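Side-chain contacts in probable aminotransferase (PDB 5YKR), which belongs to the class-III aminotransferase family of pyridoxal-phosphate-dependent proteins and is present as two copies of the chain in its assembly: residues R126-P131 with A341-V346; R148-L153 with D253-I258; V223-F228 with A243-L248; H403-L408 with F427-L432. All coordinates share one frame; numbering follows the deposited sequence.

Interaction 1 (R126-P131 with A341-V346); sequences RRFGLP and ATFAEV
R127 reaches from the last turn of helix 115-128 to F343 on helix 333-346. Its CB already points at the second helix, and CG, anti to the backbone N (chi1 179°), continues away from its own backbone. On the way CG lies 3.7 Å above the centre of the neighbouring F128 ring. CD comes within 4.1 Å of F343 CD1, and the bend at chi3 (-72°) turns the head group so that NE sits 3.7 Å from the same carbon. F343 CD1 thus lies over one face of the guanidinium, near its rim, with the two planes 35° apart: a slanted contact, not a flat stack. The polar atoms then divide their partners. NE is salt-bridged to E123, one turn back on the same helix, while NH1 bonds to the carbonyl oxygens of P268 and M347. NH2 ends 2.9 Å from F343 O, in a part of helix 333-346 where a wider pi-type turn spans 342-346. F343 CE1 also lies 4.3 Å from F128 CE2, at the edge of the F128 ring near its plane, and that ring stacks with F282 of strand 281-284. The arrangement is a helix-to-helix junction of the pyridoxal-phosphate aminotransferase fold, packed beside the large mixed sheet, with an arginine running along aromatic rings to backbone carbonyls.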
# COMPACT_ATOMS: atom_id res chain seq x y z
N ARG A 126 -8.97 4.25 -22.67
CA ARG A 126 -9.14 3.49 -23.92
C ARG A 126 -9.35 2.00 -23.64
O ARG A 126 -10.26 1.35 -24.16
CB ARG A 126 -7.88 3.62 -24.80
CG ARG A 126 -7.97 2.84 -26.11
CD ARG A 126 -6.55 2.49 -26.60
NE ARG A 126 -5.84 1.50 -25.79
CZ ARG A 126 -6.09 0.21 -25.79
NH1 ARG A 126 -7.11 -0.31 -26.49
NH2 ARG A 126 -5.36 -0.58 -25.04
N ARG A 127 -8.49 1.46 -22.78
CA ARG A 127 -8.46 0.03 -22.54
C ARG A 127 -9.65 -0.46 -21.78
O ARG A 127 -10.24 -1.50 -22.11
CB ARG A 127 -7.15 -0.32 -21.77
CG ARG A 127 -6.99 -1.78 -21.43
CD ARG A 127 -5.64 -2.02 -20.80
NE ARG A 127 -4.50 -1.92 -21.72
CZ ARG A 127 -3.87 -2.94 -22.28
NH1 ARG A 127 -4.22 -4.18 -22.05
NH2 ARG A 127 -2.82 -2.71 -23.04
N PHE A 128 -10.00 0.25 -20.68
CA PHE A 128 -10.97 -0.26 -19.74
C PHE A 128 -12.33 0.45 -19.81
O PHE A 128 -13.29 0.07 -19.11
CB PHE A 128 -10.41 -0.24 -18.33
CG PHE A 128 -9.23 -1.14 -18.12
CD1 PHE A 128 -9.31 -2.52 -18.37
CD2 PHE A 128 -8.02 -0.62 -17.68
CE1 PHE A 128 -8.20 -3.32 -18.18
CE2 PHE A 128 -6.94 -1.41 -17.49
CZ PHE A 128 -7.01 -2.77 -17.75
N GLY A 129 -12.45 1.46 -20.68
CA GLY A 129 -13.75 2.01 -20.98
C GLY A 129 -14.45 2.84 -19.93
O GLY A 129 -15.68 2.96 -19.96
N LEU A 130 -13.69 3.35 -18.98
CA LEU A 130 -14.14 4.31 -18.02
C LEU A 130 -13.23 5.54 -18.14
O LEU A 130 -12.00 5.39 -18.33
CB LEU A 130 -14.12 3.76 -16.60
CG LEU A 130 -15.06 2.63 -16.27
CD1 LEU A 130 -14.89 2.17 -14.83
CD2 LEU A 130 -16.48 3.04 -16.48
N PRO A 131 -13.79 6.74 -17.94
CA PRO A 131 -13.01 7.92 -18.25
C PRO A 131 -12.01 8.43 -17.21
O PRO A 131 -11.01 9.02 -17.62
CB PRO A 131 -14.07 9.01 -18.47
CG PRO A 131 -15.27 8.51 -17.74
CD PRO A 131 -15.24 7.05 -17.86
N ALA A 341 5.06 0.97 -19.63
CA ALA A 341 5.66 -0.14 -20.33
C ALA A 341 4.77 -1.36 -20.35
O ALA A 341 4.68 -2.08 -21.35
CB ALA A 341 6.99 -0.48 -19.69
N THR A 342 4.09 -1.64 -19.23
CA THR A 342 3.23 -2.78 -19.18
C THR A 342 2.09 -2.70 -20.17
O THR A 342 1.81 -3.68 -20.91
CB THR A 342 2.71 -2.96 -17.73
OG1 THR A 342 3.81 -3.20 -16.86
CG2 THR A 342 1.71 -4.11 -17.64
N PHE A 343 1.37 -1.58 -20.17
CA PHE A 343 0.25 -1.45 -21.06
C PHE A 343 0.65 -1.34 -22.54
O PHE A 343 -0.03 -1.87 -23.42
CB PHE A 343 -0.63 -0.28 -20.67
CG PHE A 343 -1.28 -0.42 -19.30
CD1 PHE A 343 -2.00 -1.56 -18.98
CD2 PHE A 343 -1.22 0.59 -18.37
CE1 PHE A 343 -2.62 -1.71 -17.73
CE2 PHE A 343 -1.86 0.49 -17.14
CZ PHE A 343 -2.52 -0.68 -16.82
N ALA A 344 1.77 -0.68 -22.80
CA ALA A 344 2.17 -0.46 -24.22
C ALA A 344 2.81 -1.70 -24.83
O ALA A 344 2.61 -1.99 -26.01
CB ALA A 344 3.13 0.70 -24.31
N GLU A 345 3.60 -2.42 -24.03
CA GLU A 345 4.48 -3.46 -24.56
C GLU A 345 4.18 -4.87 -24.13
O GLU A 345 4.61 -5.80 -24.82
CB GLU A 345 5.95 -3.14 -24.24
CG GLU A 345 6.39 -1.75 -24.63
CD GLU A 345 6.39 -1.48 -26.12
OE1 GLU A 345 6.52 -2.45 -26.92
OE2 GLU A 345 6.25 -0.31 -26.47
N VAL A 346 3.45 -5.06 -23.03
CA VAL A 346 3.30 -6.38 -22.44
C VAL A 346 1.88 -6.95 -22.55
O VAL A 346 1.70 -8.07 -22.97
CB VAL A 346 3.77 -6.37 -20.96
CG1 VAL A 346 3.59 -7.71 -20.30
CG2 VAL A 346 5.23 -5.95 -20.89

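Interaction 2 (R148-L153 with D253-I258); sequences RLCRML and DVALII
C150 on helix 139-154 meets A255 and I257 of strand 255-259 through its sulfur, and the contact is wholly apolar in character. In the closer of the two touches SG lies 3.7 Å from A255 CB, the single side-chain carbon of that residue. SG takes its place anti to the carbonyl carbon of C150 (chi1 -70°), which carries it off the helix in the direction of the strand. Two small residues facing one another let the backbones approach closely, and the CA atoms of C150 and A255 are 7.1 Å apart. The second touch is looser. I257, two residues along and on the same face of the strand as A255, extends its CG1 branch until CD1 stands 4.4 Å from SG. L256 between them points away from the helix. F281 of the adjacent strand 281-284 packs against C150, A255 and I257 alike, adding an aromatic side chain to the apolar surroundings.

Polar interactions belong to the margins. R148 and R151 leave the helix in other directions: R148 forms a salt bridge with D171 of the second subunit, and R151 forms a salt bridge with E172 of its own chain and a hydrogen bond with N192 of the second subunit. D253, with positive phi, is the C' residue of the Schellman motif that ends helix 241-251, and its carboxylate is salt-bridged to R306.

Cysteine here acts as a compact, polarisable apolar group: its thiol packs against methyl groups, so at this point helix and strand meet by van der Waals packing alone, while R148 and R151 of the same helix also bond to the second subunit.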
# COMPACT_ATOMS: atom_id res chain seq x y z
N ARG A 148 -14.81 4.37 0.50
CA ARG A 148 -14.94 5.66 1.19
C ARG A 148 -15.66 6.68 0.31
O ARG A 148 -16.57 7.36 0.78
CB ARG A 148 -13.53 6.17 1.57
CG ARG A 148 -13.51 7.62 2.04
CD ARG A 148 -12.11 8.09 2.44
NE ARG A 148 -11.70 7.51 3.71
CZ ARG A 148 -12.10 7.89 4.91
NH1 ARG A 148 -12.82 8.95 5.05
NH2 ARG A 148 -11.76 7.17 6.00
N LEU A 149 -15.24 6.80 -0.96
CA LEU A 149 -15.85 7.76 -1.82
C LEU A 149 -17.33 7.41 -2.08
O LEU A 149 -18.16 8.31 -2.21
CB LEU A 149 -15.06 7.83 -3.15
CG LEU A 149 -13.68 8.48 -3.03
CD1 LEU A 149 -12.86 8.29 -4.28
CD2 LEU A 149 -13.76 9.97 -2.69
N CYS A 150 -17.66 6.11 -2.17
CA CYS A 150 -19.06 5.71 -2.33
C CYS A 150 -19.90 6.08 -1.12
O CYS A 150 -21.04 6.49 -1.26
CB CYS A 150 -19.18 4.22 -2.66
SG CYS A 150 -18.61 3.77 -4.30
N ARG A 151 -19.34 5.89 0.08
CA ARG A 151 -20.03 6.36 1.30
C ARG A 151 -20.24 7.89 1.27
O ARG A 151 -21.33 8.39 1.63
CB ARG A 151 -19.31 5.92 2.56
CG ARG A 151 -19.36 4.43 2.81
CD ARG A 151 -18.85 4.10 4.22
NE ARG A 151 -19.02 2.70 4.53
CZ ARG A 151 -18.15 1.74 4.39
NH1 ARG A 151 -16.94 1.98 3.99
NH2 ARG A 151 -18.53 0.46 4.68
N MET A 152 -19.21 8.62 0.84
CA MET A 152 -19.31 10.07 0.76
C MET A 152 -20.37 10.53 -0.24
O MET A 152 -21.20 11.39 0.13
CB MET A 152 -17.97 10.70 0.36
CG MET A 152 -16.90 10.62 1.46
SD MET A 152 -15.26 10.99 0.84
CE MET A 152 -15.46 12.62 0.17
N LEU A 153 -20.38 9.93 -1.43
CA LEU A 153 -21.30 10.40 -2.47
C LEU A 153 -22.72 9.98 -2.22
O LEU A 153 -23.67 10.70 -2.61
CB LEU A 153 -20.80 10.01 -3.84
CG LEU A 153 -20.96 8.56 -4.29
CD1 LEU A 153 -22.33 8.34 -4.94
CD2 LEU A 153 -19.89 8.16 -5.28
N ASP A 253 -29.73 2.67 -7.26
CA ASP A 253 -28.68 3.71 -7.28
C ASP A 253 -27.55 3.32 -6.32
O ASP A 253 -27.12 4.09 -5.45
CB ASP A 253 -29.26 5.06 -6.88
CG ASP A 253 -28.29 6.20 -7.03
OD1 ASP A 253 -27.57 6.21 -8.02
OD2 ASP A 253 -28.23 7.06 -6.14
N VAL A 254 -27.08 2.09 -6.54
CA VAL A 254 -25.99 1.51 -5.79
C VAL A 254 -24.77 1.35 -6.74
O VAL A 254 -24.92 0.83 -7.83
CB VAL A 254 -26.36 0.14 -5.20
CG1 VAL A 254 -25.15 -0.57 -4.64
CG2 VAL A 254 -27.45 0.33 -4.12
N ALA A 255 -23.59 1.82 -6.32
CA ALA A 255 -22.38 1.67 -7.14
C ALA A 255 -22.01 0.22 -7.32
O ALA A 255 -21.98 -0.53 -6.34
CB ALA A 255 -21.23 2.45 -6.53
N LEU A 256 -21.62 -0.15 -8.54
CA LEU A 256 -21.15 -1.49 -8.85
C LEU A 256 -19.62 -1.40 -9.07
O LEU A 256 -19.17 -0.77 -10.06
CB LEU A 256 -21.82 -2.03 -10.11
CG LEU A 256 -21.37 -3.40 -10.58
CD1 LEU A 256 -21.54 -4.44 -9.50
CD2 LEU A 256 -22.10 -3.77 -11.88
N ILE A 257 -18.87 -2.00 -8.15
CA ILE A 257 -17.41 -1.99 -8.20
C ILE A 257 -16.95 -3.38 -8.63
O ILE A 257 -17.20 -4.37 -7.92
CB ILE A 257 -16.78 -1.68 -6.83
CG1 ILE A 257 -17.39 -0.42 -6.19
CG2 ILE A 257 -15.25 -1.59 -6.98
CD1 ILE A 257 -17.08 -0.33 -4.72
N ILE A 258 -16.23 -3.42 -9.77
CA ILE A 258 -15.75 -4.68 -10.34
C ILE A 258 -14.24 -4.73 -10.14
O ILE A 258 -13.49 -3.88 -10.63
CB ILE A 258 -16.13 -4.80 -11.82
CG1 ILE A 258 -17.67 -4.76 -11.99
CG2 ILE A 258 -15.53 -6.05 -12.41
CD1 ILE A 258 -18.40 -5.87 -11.37

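Interaction 3 (V223-F228 with A243-L248); sequences VLTEPF and AGLREL
Within the beta-alpha-beta unit formed by strand 220-225, helix 241-251 and strand 255-259, L245 of the helix lies across V223 and T225 of the first strand. V223 and T225 are two residues apart and both direct their CB atoms at the helix, whereas L224 between them belongs to the other face of the sheet. L245 projects toward the strand with CG anti to its own backbone N (chi1 172°), and its two methyl groups divide the strand residues. CD1 meets V223 CG1 at 4.1 Å, the two side chains meeting at a slant, and CD2 comes within 4.2 Å of T225 CG2. One leucine therefore spans both inward-facing residues of the strand end, even though the nearest CA atoms, those of V223 and L245, remain 9.1 Å apart; the side chains fill the interval.

The neighbours of the contact include further apolar side chains. L245 also packs on L256 of strand 255-259 and on L211 of helix 208-215, so it lies against two neighbouring parallel strands, 220-225 and 255-259, while F162 of strand 158-162 extends the packing along V223 and T225. Charged groups of the helix turn elsewhere, R246 to a salt bridge with D280.

The two branches of T225 have different partners. Its methyl group faces the leucine, while its hydroxyl is spent on the chain just after the strand: OG1 donates to E226 O over 2.7 Å, with a C=O...donor angle of 130° and OG1 tilted 25° from the carbonyl plane.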
# COMPACT_ATOMS: atom_id res chain seq x y z
N VAL A 223 -21.83 -2.28 -4.17
CA VAL A 223 -21.57 -3.70 -4.25
C VAL A 223 -20.13 -3.83 -4.74
O VAL A 223 -19.78 -3.28 -5.79
CB VAL A 223 -22.51 -4.43 -5.24
CG1 VAL A 223 -22.09 -5.87 -5.42
CG2 VAL A 223 -23.96 -4.35 -4.77
N LEU A 224 -19.32 -4.57 -4.01
CA LEU A 224 -17.91 -4.84 -4.37
C LEU A 224 -17.81 -6.32 -4.73
O LEU A 224 -18.19 -7.20 -3.90
CB LEU A 224 -16.96 -4.54 -3.20
CG LEU A 224 -15.48 -4.92 -3.34
CD1 LEU A 224 -14.84 -4.26 -4.56
CD2 LEU A 224 -14.74 -4.55 -2.11
N THR A 225 -17.30 -6.63 -5.93
CA THR A 225 -17.22 -8.04 -6.35
C THR A 225 -16.17 -8.24 -7.44
O THR A 225 -15.98 -7.37 -8.30
CB THR A 225 -18.57 -8.56 -6.84
OG1 THR A 225 -18.52 -10.00 -7.05
CG2 THR A 225 -19.07 -7.85 -8.11
N GLU A 226 -15.56 -9.42 -7.46
CA GLU A 226 -14.94 -9.91 -8.69
C GLU A 226 -16.06 -10.25 -9.66
O GLU A 226 -17.16 -10.64 -9.26
CB GLU A 226 -14.11 -11.15 -8.44
CG GLU A 226 -12.88 -10.94 -7.56
CD GLU A 226 -12.08 -12.22 -7.54
OE1 GLU A 226 -12.41 -13.14 -6.71
OE2 GLU A 226 -11.15 -12.37 -8.37
N PRO A 227 -15.80 -10.15 -10.97
CA PRO A 227 -16.84 -10.59 -11.93
C PRO A 227 -16.98 -12.10 -12.08
O PRO A 227 -17.95 -12.59 -12.66
CB PRO A 227 -16.38 -9.91 -13.23
CG PRO A 227 -14.88 -9.86 -13.11
CD PRO A 227 -14.58 -9.66 -11.65
N PHE A 228 -15.98 -12.80 -11.55
CA PHE A 228 -15.87 -14.26 -11.60
C PHE A 228 -15.01 -14.54 -10.37
O PHE A 228 -13.92 -13.96 -10.27
CB PHE A 228 -15.22 -14.60 -12.95
CG PHE A 228 -15.13 -16.06 -13.29
CD1 PHE A 228 -14.36 -16.95 -12.57
CD2 PHE A 228 -15.73 -16.50 -14.46
CE1 PHE A 228 -14.28 -18.27 -12.95
CE2 PHE A 228 -15.68 -17.81 -14.85
CZ PHE A 228 -14.94 -18.69 -14.10
N ALA A 243 -26.28 -9.43 -15.80
CA ALA A 243 -27.35 -8.57 -16.23
C ALA A 243 -28.23 -8.17 -15.05
O ALA A 243 -28.58 -7.02 -14.91
CB ALA A 243 -28.17 -9.24 -17.31
N GLY A 244 -28.52 -9.13 -14.17
CA GLY A 244 -29.33 -8.86 -12.98
C GLY A 244 -28.63 -7.98 -11.97
O GLY A 244 -29.21 -7.09 -11.38
N LEU A 245 -27.34 -8.26 -11.77
CA LEU A 245 -26.52 -7.46 -10.89
C LEU A 245 -26.50 -6.01 -11.36
O LEU A 245 -26.61 -5.08 -10.55
CB LEU A 245 -25.11 -8.07 -10.82
CG LEU A 245 -24.02 -7.24 -10.09
CD1 LEU A 245 -24.39 -7.02 -8.63
CD2 LEU A 245 -22.71 -8.01 -10.20
N ARG A 246 -26.30 -5.82 -12.65
CA ARG A 246 -26.24 -4.46 -13.18
C ARG A 246 -27.59 -3.77 -13.05
O ARG A 246 -27.65 -2.60 -12.71
CB ARG A 246 -25.74 -4.47 -14.62
CG ARG A 246 -25.73 -3.13 -15.31
CD ARG A 246 -24.66 -2.18 -14.78
NE ARG A 246 -25.00 -1.61 -13.46
CZ ARG A 246 -24.37 -0.59 -12.90
NH1 ARG A 246 -23.30 -0.06 -13.48
NH2 ARG A 246 -24.79 -0.11 -11.74
N GLU A 247 -28.67 -4.49 -13.37
CA GLU A 247 -30.00 -3.92 -13.29
C GLU A 247 -30.38 -3.52 -11.85
O GLU A 247 -30.89 -2.42 -11.62
CB GLU A 247 -31.03 -4.82 -13.97
CG GLU A 247 -32.43 -4.19 -14.13
CD GLU A 247 -33.30 -4.24 -12.86
OE1 GLU A 247 -33.15 -5.18 -12.03
OE2 GLU A 247 -34.14 -3.34 -12.67
N LEU A 248 -30.15 -4.43 -10.89
CA LEU A 248 -30.51 -4.15 -9.49
C LEU A 248 -29.74 -2.96 -8.92
O LEU A 248 -30.30 -2.14 -8.22
CB LEU A 248 -30.23 -5.40 -8.63
CG LEU A 248 -31.25 -6.56 -8.73
CD1 LEU A 248 -30.77 -7.76 -8.00
CD2 LEU A 248 -32.53 -6.13 -8.17

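Interaction 4 (H403-L408 with F427-L432); sequences HARNGL and FHNMAL
The loop before helix 407-418 and the loop entering strand 430-432 come closest at the CA atoms of R405 and N429, 9.0 Å apart, and the R405 side chain bridges the interval. A helix N-cap here lies beside the start of strand 430-432 of the small antiparallel sheet: N406 is the N-cap residue, its OD1 accepting from the backbone N of I409. The R405 chain bends at chi2 and chi3, and this brings the guanidinium to the second loop. NE forms a salt bridge with E410 of the helix. N429 ND2 lies 3.5 Å from NE, but both are donors and do not bond; ND2 instead makes a weak hydrogen bond to the same carboxylate, and the shared acceptor is consistent with the two donors lying side by side. The arginine and asparagine run past each other in opposite directions, with guanidinium and amide planes 72° apart. F427, whose backbone oxygen receives the arginine, turns its own side chain away and packs on I320 of the second subunit. Two links from the guanidinium reach that oxygen. NH1 donates to a water at 3.0 Å, and the water in turn donates to F427 O at 3.0 Å. NH2 reaches F427 O directly at 3.3 Å, a fairly straight bond (157° at the hydrogen) near the guanidinium plane but well above the carbonyl plane.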
# COMPACT_ATOMS: atom_id res chain seq x y z
N HIS A 403 -16.25 -25.60 0.81
CA HIS A 403 -16.20 -27.01 1.29
C HIS A 403 -15.30 -27.92 0.48
O HIS A 403 -14.90 -29.02 0.95
CB HIS A 403 -17.58 -27.63 1.26
CG HIS A 403 -18.52 -26.98 2.21
ND1 HIS A 403 -18.46 -27.22 3.57
CD2 HIS A 403 -19.57 -26.14 2.01
CE1 HIS A 403 -19.41 -26.51 4.17
NE2 HIS A 403 -20.11 -25.88 3.25
N ALA A 404 -14.97 -27.48 -0.72
CA ALA A 404 -14.15 -28.26 -1.67
C ALA A 404 -12.65 -27.93 -1.68
O ALA A 404 -11.95 -28.11 -2.74
CB ALA A 404 -14.73 -28.04 -3.04
N ARG A 405 -12.20 -27.42 -0.53
CA ARG A 405 -10.83 -27.06 -0.25
C ARG A 405 -10.35 -27.96 0.92
O ARG A 405 -11.13 -28.35 1.77
CB ARG A 405 -10.71 -25.52 0.04
CG ARG A 405 -11.10 -24.60 -1.16
CD ARG A 405 -10.13 -24.64 -2.37
NE ARG A 405 -8.79 -24.29 -1.93
CZ ARG A 405 -8.25 -23.06 -1.97
NH1 ARG A 405 -8.91 -22.02 -2.54
NH2 ARG A 405 -7.02 -22.87 -1.50
N ASN A 406 -9.06 -28.30 0.94
CA ASN A 406 -8.46 -29.14 1.96
C ASN A 406 -6.99 -28.88 2.06
O ASN A 406 -6.25 -29.06 1.08
CB ASN A 406 -8.71 -30.63 1.68
CG ASN A 406 -8.15 -31.52 2.78
OD1 ASN A 406 -6.97 -31.97 2.75
ND2 ASN A 406 -8.98 -31.71 3.83
N GLY A 407 -6.54 -28.45 3.25
CA GLY A 407 -5.18 -28.03 3.45
C GLY A 407 -4.13 -29.10 3.17
O GLY A 407 -3.07 -28.83 2.56
N LEU A 408 -4.41 -30.30 3.63
CA LEU A 408 -3.47 -31.39 3.52
C LEU A 408 -3.28 -31.87 2.06
O LEU A 408 -2.15 -32.02 1.60
CB LEU A 408 -3.88 -32.57 4.41
CG LEU A 408 -3.02 -33.83 4.25
CD1 LEU A 408 -1.56 -33.58 4.59
CD2 LEU A 408 -3.53 -34.97 5.11
N PHE A 427 -1.55 -20.58 -2.26
CA PHE A 427 -2.87 -20.13 -1.74
C PHE A 427 -4.04 -20.58 -2.55
O PHE A 427 -5.17 -20.28 -2.22
CB PHE A 427 -2.91 -18.59 -1.63
CG PHE A 427 -1.66 -18.01 -1.05
CD1 PHE A 427 -1.23 -18.36 0.19
CD2 PHE A 427 -0.89 -17.13 -1.79
CE1 PHE A 427 -0.02 -17.84 0.70
CE2 PHE A 427 0.26 -16.61 -1.30
CZ PHE A 427 0.73 -16.98 -0.07
N HIS A 428 -3.77 -21.27 -3.67
CA HIS A 428 -4.83 -21.64 -4.62
C HIS A 428 -4.47 -23.02 -5.17
O HIS A 428 -3.35 -23.46 -5.03
CB HIS A 428 -4.95 -20.60 -5.78
CG HIS A 428 -5.21 -19.19 -5.33
ND1 HIS A 428 -4.26 -18.19 -5.20
CD2 HIS A 428 -6.37 -18.66 -4.91
CE1 HIS A 428 -4.87 -17.09 -4.72
NE2 HIS A 428 -6.15 -17.34 -4.58
N ASN A 429 -5.36 -23.64 -5.94
CA ASN A 429 -5.03 -24.81 -6.76
C ASN A 429 -4.99 -24.37 -8.22
O ASN A 429 -5.62 -24.99 -9.11
CB ASN A 429 -6.07 -25.92 -6.54
CG ASN A 429 -6.06 -26.41 -5.12
OD1 ASN A 429 -5.03 -26.98 -4.68
ND2 ASN A 429 -7.17 -26.17 -4.36
N MET A 430 -4.27 -23.26 -8.46
CA MET A 430 -4.30 -22.60 -9.76
C MET A 430 -2.91 -22.66 -10.41
O MET A 430 -1.91 -22.84 -9.77
CB MET A 430 -4.77 -21.11 -9.68
CG MET A 430 -3.73 -20.10 -9.19
SD MET A 430 -2.86 -19.33 -10.57
CE MET A 430 -1.81 -18.17 -9.71
N ALA A 431 -2.91 -22.50 -11.74
CA ALA A 431 -1.71 -22.27 -12.53
C ALA A 431 -2.02 -21.12 -13.48
O ALA A 431 -3.14 -21.01 -14.03
CB ALA A 431 -1.36 -23.51 -13.36
N LEU A 432 -1.04 -20.24 -13.63
CA LEU A 432 -1.15 -19.07 -14.45
C LEU A 432 -0.06 -19.13 -15.53
O LEU A 432 1.12 -19.36 -15.21
CB LEU A 432 -0.94 -17.84 -13.51
CG LEU A 432 -1.16 -16.45 -14.11
CD1 LEU A 432 -2.56 -16.22 -14.72
CD2 LEU A 432 -0.88 -15.47 -13.02
O HOH W 1 -7.99 -19.16 -2.14

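How the interactions relate
Interactions 1, 2 and 3 are buried, whereas interaction 4 is only partly so and uses a water. Interactions 2 and 3 belong together: strands 255-259 and 220-225 are neighbours in the seven-stranded sheet, with probable backbone hydrogen bonds A255 O to V223 N and I257 N to V223 O, and helices 139-154 and 241-251 cover opposite faces of it. Both contacts are accordingly apolar. Interaction 1, about 24 Å from interaction 2 between centres, joins two helices and mixes aromatic packing with an arginine. Interaction 4, beside a separate three-stranded sheet, also relies on an arginine reaching a backbone carbonyl, but across its segments the guanidinium meets an asparagine amide and a water, not a ring.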